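Local coordinates for alpha-14 giardin (Giardia lamblia, PDB 3CHJ), which binds calcium, probably binds phospholipids in a calcium-dependent way as an annexin, and may serve as a calcium-regulated structural element linking the membrane to the underlying axoneme, at residues A[11-23]-A[46-59]. Sequence-based numbering, arbitrary orientation.
Sequences GVTAVVQKVVEAC and NMQRTFQAITGTFL
Val16 and Met47 each insert as a knob into a hole on the other helix. Val16 enters the hole formed by Met47, Thr50, Phe51 and Ile54, slanting across Met47 and Phe51, and its methyls divide the work: CG1, anti to the backbone N (chi1 167°), lies 3.7 Å from Phe51 CD1 and meets Ile54 CG2 tip to tip, while CG2 turns to the Met47 stem. Met47 is the reciprocal knob, set among Val12, Val15, Val16 and Val19. Its CG rests 3.7 Å from Val15 CG1, the two side chains crossing nearly at right angles, and bends at chi2 and chi3 carry SD on to Val19 CG2. In this all-helical annexin fold the two insertions join the first modelled helix to helix 41-55; the segments cross steeply, at 78°, their axes 9.4 Å apart at closest approach. Farther along, Val19 CG1 and Val20 CG2 approach Phe51 CE1 at 3.7 and 3.8 Å. That ring is sandwiched within 46-59, with Thr55 CG2 over one face and Leu59 CD1 over the other. Thr55 OG1 donates to Phe51 O (2.7 Å) and accepts from Thr57 N in an ST turn, bonds that fix its rotation and hold the methyl there. At the N-terminal end of helix 12-24, Val12 CG1 sits 3.7 Å from Thr50 CB, and Thr13 CG2 meets Ile54 CD1 near the surface.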
loop_
_atom_site.group_PDB
_atom_site.type_symbol
_atom_site.label_atom_id
_atom_site.label_comp_id
_atom_site.label_asym_id
_atom_site.label_seq_id
_atom_site.Cartn_x
_atom_site.Cartn_y
_atom_site.Cartn_z
ATOM N N GLY A 11 -1.091 29.091 14.210
ATOM C CA GLY A 11 -1.470 27.667 13.956
ATOM C C GLY A 11 -1.098 27.253 12.545
ATOM O O GLY A 11 0.070 26.973 12.263
ATOM N N VAL A 12 -2.092 27.235 11.660
ATOM C CA VAL A 12 -1.877 26.896 10.248
ATOM C C VAL A 12 -0.883 27.844 9.565
ATOM O O VAL A 12 -0.022 27.404 8.807
ATOM C CB VAL A 12 -3.201 26.877 9.452
ATOM C CG1 VAL A 12 -2.959 26.422 8.023
ATOM C CG2 VAL A 12 -4.210 25.964 10.126
ATOM N N THR A 13 -1.019 29.144 9.820
ATOM C CA THR A 13 -0.100 30.145 9.263
ATOM C C THR A 13 1.356 29.824 9.634
ATOM O O THR A 13 2.258 29.906 8.786
ATOM C CB THR A 13 -0.496 31.571 9.728
ATOM O OG1 THR A 13 -1.872 31.795 9.412
ATOM C CG2 THR A 13 0.335 32.631 9.013
ATOM N N ALA A 14 1.556 29.430 10.894
ATOM C CA ALA A 14 2.857 29.007 11.416
ATOM C C ALA A 14 3.409 27.762 10.702
ATOM O O ALA A 14 4.601 27.695 10.365
ATOM C CB ALA A 14 2.758 28.766 12.920
ATOM N N VAL A 15 2.545 26.781 10.453
ATOM C CA VAL A 15 2.968 25.575 9.737
ATOM C C VAL A 15 3.337 25.893 8.275
ATOM O O VAL A 15 4.315 25.355 7.755
ATOM C CB VAL A 15 1.932 24.420 9.848
ATOM C CG1 VAL A 15 2.389 23.199 9.046
ATOM C CG2 VAL A 15 1.740 24.038 11.297
ATOM N N VAL A 16 2.580 26.786 7.639
ATOM C CA VAL A 16 2.911 27.267 6.293
ATOM C C VAL A 16 4.323 27.876 6.253
ATOM O O VAL A 16 5.122 27.562 5.354
ATOM C CB VAL A 16 1.831 28.253 5.764
ATOM C CG1 VAL A 16 2.299 28.999 4.510
ATOM C CG2 VAL A 16 0.536 27.495 5.472
ATOM N N GLN A 17 4.642 28.726 7.233
ATOM C CA GLN A 17 5.969 29.351 7.249
ATOM C C GLN A 17 7.073 28.312 7.470
ATOM O O GLN A 17 8.172 28.438 6.920
ATOM C CB GLN A 17 6.044 30.532 8.233
ATOM C CG GLN A 17 5.982 30.191 9.724
ATOM C CD GLN A 17 7.361 30.017 10.379
ATOM O OE1 GLN A 17 8.153 30.965 10.460
ATOM N NE2 GLN A 17 7.635 28.812 10.876
ATOM N N LYS A 18 6.753 27.253 8.215
ATOM C CA LYS A 18 7.720 26.183 8.443
ATOM C C LYS A 18 8.014 25.435 7.131
ATOM O O LYS A 18 9.159 25.031 6.868
ATOM C CB LYS A 18 7.209 25.209 9.503
ATOM C CG LYS A 18 8.272 24.245 9.979
ATOM C CD LYS A 18 7.763 23.361 11.119
ATOM C CE LYS A 18 8.886 22.519 11.695
ATOM N NZ LYS A 18 8.354 21.491 12.643
ATOM N N VAL A 19 6.967 25.236 6.331
ATOM C CA VAL A 19 7.087 24.624 5.005
ATOM C C VAL A 19 7.959 25.489 4.078
ATOM O O VAL A 19 8.901 24.993 3.456
ATOM C CB VAL A 19 5.688 24.354 4.376
ATOM C CG1 VAL A 19 5.800 23.938 2.911
ATOM C CG2 VAL A 19 4.947 23.278 5.195
ATOM N N VAL A 20 7.660 26.784 4.029
ATOM C CA VAL A 20 8.485 27.737 3.284
ATOM C C VAL A 20 9.966 27.646 3.689
ATOM O O VAL A 20 10.835 27.458 2.849
ATOM C CB VAL A 20 7.959 29.172 3.477
ATOM C CG1 VAL A 20 8.961 30.189 2.931
ATOM C CG2 VAL A 20 6.621 29.325 2.780
ATOM N N GLU A 21 10.239 27.735 4.980
ATOM C CA GLU A 21 11.617 27.719 5.456
ATOM C C GLU A 21 12.328 26.401 5.163
ATOM O O GLU A 21 13.518 26.377 4.848
ATOM C CB GLU A 21 11.659 28.081 6.936
ATOM C CG GLU A 21 11.266 29.555 7.169
ATOM C CD GLU A 21 11.300 29.979 8.622
ATOM O OE1 GLU A 21 11.802 29.210 9.476
ATOM O OE2 GLU A 21 10.830 31.103 8.918
ATOM N N ALA A 22 11.580 25.304 5.229
ATOM C CA ALA A 22 12.131 23.986 4.951
ATOM C C ALA A 22 12.683 23.859 3.540
ATOM O O ALA A 22 13.632 23.122 3.308
ATOM C CB ALA A 22 11.068 22.903 5.210
ATOM N N CYS A 23 12.069 24.576 2.600
ATOM C CA CYS A 23 12.459 24.512 1.194
ATOM C C CYS A 23 13.545 25.523 0.825
ATOM O O CYS A 23 14.176 25.409 -0.236
ATOM C CB CYS A 23 11.240 24.763 0.327
ATOM S SG CYS A 23 10.017 23.422 0.413
ATOM N N ASN A 46 -5.649 20.936 4.879
ATOM C CA ASN A 46 -6.050 22.318 5.137
ATOM C C ASN A 46 -4.873 23.268 4.988
ATOM O O ASN A 46 -4.996 24.329 4.362
ATOM C CB ASN A 46 -6.681 22.489 6.519
ATOM C CG ASN A 46 -7.123 23.933 6.769
ATOM O OD1 ASN A 46 -6.652 24.584 7.702
ATOM N ND2 ASN A 46 -7.988 24.453 5.890
ATOM N N MET A 47 -3.735 22.868 5.553
ATOM C CA MET A 47 -2.503 23.642 5.459
ATOM C C MET A 47 -2.072 23.831 4.003
ATOM O O MET A 47 -1.664 24.929 3.611
ATOM C CB MET A 47 -1.400 22.976 6.291
ATOM C CG MET A 47 -0.082 23.739 6.348
ATOM S SD MET A 47 0.946 23.373 4.930
ATOM C CE MET A 47 1.235 21.606 5.165
ATOM N N GLN A 48 -2.156 22.774 3.197
ATOM C CA GLN A 48 -1.831 22.894 1.774
ATOM C C GLN A 48 -2.720 23.918 1.045
ATOM O O GLN A 48 -2.233 24.742 0.249
ATOM C CB GLN A 48 -1.899 21.531 1.076
ATOM C CG GLN A 48 -1.775 21.636 -0.440
ATOM C CD GLN A 48 -1.248 20.383 -1.079
ATOM O OE1 GLN A 48 -0.871 19.433 -0.393
ATOM N NE2 GLN A 48 -1.197 20.373 -2.408
ATOM N N ARG A 49 -4.016 23.866 1.328
ATOM C CA ARG A 49 -4.965 24.810 0.755
ATOM C C ARG A 49 -4.625 26.233 1.202
ATOM O O ARG A 49 -4.654 27.170 0.405
ATOM C CB ARG A 49 -6.393 24.433 1.156
ATOM C CG ARG A 49 -6.979 23.262 0.368
ATOM C CD ARG A 49 -8.171 22.670 1.118
ATOM N NE ARG A 49 -8.842 21.607 0.372
ATOM C CZ ARG A 49 -9.969 21.018 0.772
ATOM N NH1 ARG A 49 -10.545 21.394 1.908
ATOM N NH2 ARG A 49 -10.520 20.066 0.028
ATOM N N THR A 50 -4.262 26.380 2.467
ATOM C CA THR A 50 -3.956 27.689 3.062
ATOM C C THR A 50 -2.635 28.264 2.524
ATOM O O THR A 50 -2.477 29.484 2.422
ATOM C CB THR A 50 -3.939 27.585 4.605
ATOM O OG1 THR A 50 -5.223 27.134 5.054
ATOM C CG2 THR A 50 -3.637 28.931 5.270
ATOM N N PHE A 51 -1.704 27.372 2.178
ATOM C CA PHE A 51 -0.409 27.754 1.596
ATOM C C PHE A 51 -0.573 28.700 0.407
ATOM O O PHE A 51 0.107 29.731 0.322
ATOM C CB PHE A 51 0.358 26.500 1.155
ATOM C CG PHE A 51 1.790 26.766 0.753
ATOM C CD1 PHE A 51 2.815 26.654 1.687
ATOM C CD2 PHE A 51 2.111 27.112 -0.557
ATOM C CE1 PHE A 51 4.139 26.892 1.328
ATOM C CE2 PHE A 51 3.438 27.365 -0.925
ATOM C CZ PHE A 51 4.447 27.251 0.020
ATOM N N GLN A 52 -1.461 28.330 -0.513
ATOM C CA GLN A 52 -1.765 29.145 -1.681
ATOM C C GLN A 52 -2.313 30.517 -1.275
ATOM O O GLN A 52 -1.875 31.537 -1.796
ATOM C CB GLN A 52 -2.745 28.409 -2.610
ATOM C CG GLN A 52 -3.552 29.311 -3.568
ATOM C CD GLN A 52 -2.679 30.136 -4.505
ATOM O OE1 GLN A 52 -1.562 29.740 -4.845
ATOM N NE2 GLN A 52 -3.189 31.289 -4.927
ATOM N N ALA A 53 -3.261 30.527 -0.340
ATOM C CA ALA A 53 -3.887 31.769 0.111
ATOM C C ALA A 53 -2.852 32.733 0.705
ATOM O O ALA A 53 -2.867 33.932 0.406
ATOM C CB ALA A 53 -5.001 31.471 1.118
ATOM N N ILE A 54 -1.948 32.189 1.521
ATOM C CA ILE A 54 -0.908 32.962 2.212
ATOM C C ILE A 54 0.243 33.417 1.295
ATOM O O ILE A 54 0.648 34.582 1.339
ATOM C CB ILE A 54 -0.365 32.195 3.456
ATOM C CG1 ILE A 54 -1.428 32.161 4.557
ATOM C CG2 ILE A 54 0.942 32.818 3.991
ATOM C CD1 ILE A 54 -1.019 31.405 5.794
ATOM N N THR A 55 0.750 32.509 0.464
ATOM C CA THR A 55 1.946 32.773 -0.348
ATOM C C THR A 55 1.622 33.215 -1.777
ATOM O O THR A 55 2.486 33.756 -2.472
ATOM C CB THR A 55 2.873 31.529 -0.433
ATOM O OG1 THR A 55 2.226 30.515 -1.211
ATOM C CG2 THR A 55 3.224 30.986 0.957
ATOM N N GLY A 56 0.395 32.962 -2.228
ATOM C CA GLY A 56 0.008 33.277 -3.605
ATOM C C GLY A 56 0.561 32.278 -4.613
ATOM O O GLY A 56 0.352 32.423 -5.820
ATOM N N THR A 57 1.262 31.260 -4.111
ATOM C CA THR A 57 1.843 30.208 -4.940
ATOM C C THR A 57 1.286 28.871 -4.481
ATOM O O THR A 57 1.160 28.624 -3.277
ATOM C CB THR A 57 3.387 30.172 -4.810
ATOM O OG1 THR A 57 3.928 31.455 -5.149
ATOM C CG2 THR A 57 3.996 29.125 -5.737
ATOM N N PHE A 58 0.960 28.016 -5.443
ATOM C CA PHE A 58 0.524 26.667 -5.133
ATOM C C PHE A 58 1.678 25.838 -4.585
ATOM O O PHE A 58 2.829 25.997 -5.006
ATOM C CB PHE A 58 -0.121 26.001 -6.346
ATOM C CG PHE A 58 -1.527 26.472 -6.599
ATOM C CD1 PHE A 58 -2.603 25.887 -5.930
ATOM C CD2 PHE A 58 -1.771 27.524 -7.477
ATOM C CE1 PHE A 58 -3.914 26.335 -6.154
ATOM C CE2 PHE A 58 -3.078 27.982 -7.706
ATOM C CZ PHE A 58 -4.148 27.384 -7.040
ATOM N N LEU A 59 1.362 24.965 -3.633
ATOM C CA LEU A 59 2.399 24.196 -2.960
ATOM C C LEU A 59 3.238 23.393 -3.946
ATOM O O LEU A 59 4.470 23.368 -3.835
ATOM C CB LEU A 59 1.796 23.283 -1.888
ATOM C CG LEU A 59 2.819 22.476 -1.077
ATOM C CD1 LEU A 59 3.804 23.373 -0.339
ATOM C CD2 LEU A 59 2.094 21.546 -0.112
#